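Local structure of antitoxin RelF (Mycobacterium tuberculosis, 3G5O) at residues A[32-37]-A[44-49]. The protein neutralises the toxin RelG by binding it, and together with that toxin binds DNA and represses its own promoter. Numbering follows the deposited sequence.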
ATOM      1  N   ASP A  32      -9.604  -0.164 -14.346  1.00 28.19           N
ATOM      2  CA  ASP A  32     -10.984   0.050 -13.905  1.00 29.24           C
ATOM      3  C   ASP A  32     -11.285  -0.794 -12.653  1.00 28.86           C
ATOM      4  O   ASP A  32     -10.740  -1.887 -12.486  1.00 27.23           O
ATOM      5  CB  ASP A  32     -11.970  -0.359 -15.013  1.00 30.56           C
ATOM      6  CG  ASP A  32     -11.905   0.543 -16.272  1.00 35.29           C
ATOM      7  OD1 ASP A  32     -11.326   1.653 -16.239  1.00 37.40           O
ATOM      8  OD2 ASP A  32     -12.467   0.117 -17.308  1.00 41.39           O
ATOM      9  N   GLN A  33     -12.136  -0.288 -11.768  1.00 28.50           N
ATOM     10  CA  GLN A  33     -12.623  -1.092 -10.657  1.00 29.34           C
ATOM     11  C   GLN A  33     -14.118  -1.129 -10.625  1.00 28.12           C
ATOM     12  O   GLN A  33     -14.778  -0.159 -10.995  1.00 28.06           O
ATOM     13  CB  GLN A  33     -12.139  -0.585  -9.310  1.00 29.84           C
ATOM     14  CG  GLN A  33     -11.667   0.818  -9.362  1.00 36.44           C
ATOM     15  CD  GLN A  33     -11.109   1.252  -8.011  1.00 39.84           C
ATOM     16  OE1 GLN A  33      -9.992   1.756  -7.930  1.00 42.38           O
ATOM     17  NE2 GLN A  33     -11.895   1.051  -6.953  1.00 38.32           N
ATOM     18  N   ILE A  34     -14.638  -2.241 -10.146  1.00 26.62           N
ATOM     19  CA  ILE A  34     -16.065  -2.402  -9.955  1.00 26.86           C
ATOM     20  C   ILE A  34     -16.304  -2.706  -8.498  1.00 26.46           C
ATOM     21  O   ILE A  34     -15.762  -3.676  -7.976  1.00 25.90           O
ATOM     22  CB  ILE A  34     -16.587  -3.588 -10.747  1.00 26.69           C
ATOM     23  CG1 ILE A  34     -16.219  -3.447 -12.223  1.00 26.52           C
ATOM     24  CG2 ILE A  34     -18.117  -3.733 -10.536  1.00 28.22           C
ATOM     25  CD1 ILE A  34     -16.520  -4.685 -13.027  1.00 29.19           C
ATOM     26  N   THR A  35     -17.081  -1.861  -7.828  1.00 26.80           N
ATOM     27  CA  THR A  35     -17.624  -2.205  -6.528  1.00 26.78           C
ATOM     28  C   THR A  35     -18.965  -2.884  -6.787  1.00 27.65           C
ATOM     29  O   THR A  35     -19.868  -2.321  -7.474  1.00 26.88           O
ATOM     30  CB  THR A  35     -17.850  -0.971  -5.638  1.00 27.80           C
ATOM     31  OG1 THR A  35     -16.627  -0.260  -5.454  1.00 29.47           O
ATOM     32  CG2 THR A  35     -18.416  -1.366  -4.263  1.00 27.26           C
ATOM     33  N   ILE A  36     -19.095  -4.080  -6.228  1.00 27.04           N
ATOM     34  CA  ILE A  36     -20.221  -4.917  -6.474  1.00 28.04           C
ATOM     35  C   ILE A  36     -21.087  -4.788  -5.236  1.00 29.37           C
ATOM     36  O   ILE A  36     -20.609  -5.039  -4.132  1.00 27.98           O
ATOM     37  CB  ILE A  36     -19.791  -6.392  -6.663  1.00 27.87           C
ATOM     38  CG1 ILE A  36     -18.970  -6.568  -7.954  1.00 27.61           C
ATOM     39  CG2 ILE A  36     -21.010  -7.310  -6.669  1.00 27.47           C
ATOM     40  CD1 ILE A  36     -18.423  -8.001  -8.121  1.00 31.53           C
ATOM     41  N   THR A  37     -22.342  -4.370  -5.418  1.00 30.60           N
ATOM     42  CA  THR A  37     -23.255  -4.236  -4.276  1.00 33.46           C
ATOM     43  C   THR A  37     -24.229  -5.405  -4.157  1.00 35.48           C
ATOM     44  O   THR A  37     -24.580  -6.056  -5.144  1.00 35.04           O
ATOM     45  CB  THR A  37     -24.067  -2.906  -4.298  1.00 33.29           C
ATOM     46  OG1 THR A  37     -24.949  -2.924  -5.417  1.00 33.81           O
ATOM     47  CG2 THR A  37     -23.155  -1.722  -4.412  1.00 32.87           C
ATOM     48  N   ALA A  44     -18.099  -6.324  -2.410  1.00 24.66           N
ATOM     49  CA  ALA A  44     -16.825  -6.786  -2.959  1.00 23.28           C
ATOM     50  C   ALA A  44     -16.358  -5.802  -3.997  1.00 23.70           C
ATOM     51  O   ALA A  44     -17.149  -4.965  -4.521  1.00 24.33           O
ATOM     52  CB  ALA A  44     -16.966  -8.162  -3.605  1.00 22.45           C
ATOM     53  N   VAL A  45     -15.084  -5.938  -4.349  1.00 22.23           N
ATOM     54  CA  VAL A  45     -14.505  -5.108  -5.368  1.00 20.81           C
ATOM     55  C   VAL A  45     -13.799  -6.049  -6.344  1.00 21.39           C
ATOM     56  O   VAL A  45     -13.109  -7.011  -5.932  1.00 19.96           O
ATOM     57  CB  VAL A  45     -13.502  -4.060  -4.756  1.00 20.24           C
ATOM     58  CG1 VAL A  45     -12.769  -3.330  -5.861  1.00 20.93           C
ATOM     59  CG2 VAL A  45     -14.240  -3.055  -3.873  1.00 19.61           C
ATOM     60  N   LEU A  46     -13.974  -5.765  -7.634  1.00 21.21           N
ATOM     61  CA  LEU A  46     -13.247  -6.488  -8.673  1.00 22.90           C
ATOM     62  C   LEU A  46     -12.266  -5.576  -9.398  1.00 22.66           C
ATOM     63  O   LEU A  46     -12.656  -4.497  -9.847  1.00 23.70           O
ATOM     64  CB  LEU A  46     -14.247  -7.112  -9.679  1.00 22.71           C
ATOM     65  CG  LEU A  46     -13.748  -8.112 -10.716  1.00 25.38           C
ATOM     66  CD1 LEU A  46     -13.507  -9.490 -10.095  1.00 23.98           C
ATOM     67  CD2 LEU A  46     -14.790  -8.237 -11.845  1.00 24.94           C
ATOM     68  N   VAL A  47     -11.003  -6.012  -9.528  1.00 22.91           N
ATOM     69  CA  VAL A  47      -9.988  -5.263 -10.282  1.00 22.50           C
ATOM     70  C   VAL A  47      -9.162  -6.218 -11.132  1.00 21.84           C
ATOM     71  O   VAL A  47      -9.206  -7.411 -10.914  1.00 21.18           O
ATOM     72  CB  VAL A  47      -9.009  -4.472  -9.345  1.00 23.06           C
ATOM     73  CG1 VAL A  47      -9.761  -3.415  -8.614  1.00 24.82           C
ATOM     74  CG2 VAL A  47      -8.308  -5.412  -8.358  1.00 23.42           C
ATOM     75  N   GLY A  48      -8.385  -5.693 -12.085  1.00 21.10           N
ATOM     76  CA  GLY A  48      -7.529  -6.546 -12.931  1.00 19.81           C
ATOM     77  C   GLY A  48      -6.481  -7.227 -12.061  1.00 20.54           C
ATOM     78  O   GLY A  48      -6.086  -6.690 -10.991  1.00 20.90           O
ATOM     79  N   ALA A  49      -6.032  -8.405 -12.484  1.00 20.29           N
ATOM     80  CA  ALA A  49      -4.899  -9.033 -11.822  1.00 20.03           C
ATOM     81  C   ALA A  49      -3.616  -8.187 -11.867  1.00 20.38           C
ATOM     82  O   ALA A  49      -2.872  -8.109 -10.852  1.00 20.32           O
ATOM     83  CB  ALA A  49      -4.635 -10.462 -12.406  1.00 21.41           C
TER
HETATM   84  O   HOH W   1      -8.330  -2.984 -12.879  1.00 20.44           O
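With CG1 of Ile34 anti to the carbonyl carbon (chi1 -55°) and CG of Leu46 anti to the backbone N (chi1 -170°), the two side chains run side by side and meet near their tips, Ile34 CD1 lying 4.1 Å from Leu46 CD2. Beneath them the main chains grip each other twice: Ile34 N donates to Leu46 O at 3.0 Å, and Leu46 N to Ile34 O at 2.8 Å, both nearly straight and in the carbonyl plane. The almost linear bond from Ile36 N to Ala44 O (2.7 Å, 179°) is answered by a weak one from Ala44 N to Ile36 O. This is the antiparallel beta hairpin of the Phd/YefM antitoxin, whose inner strand also pairs with strand 8-12 while strand 41-48 continues the sheet into the second RelF subunit. Ile34 packs on helices 20-28 and 13-16, Ile36 on helix 13-16; on the other face Thr35 crosses Val45 obliquely, Thr35 OG1 4.0 Å from Val45 CG2, and CB of Gln33 rests against Val47 CG1, with Trp52 of the second subunit packing on Gln33, Val45 and Val47. Before helix 49-62, a water bridges Asp32 O and Gly48 N, the N-cap residue.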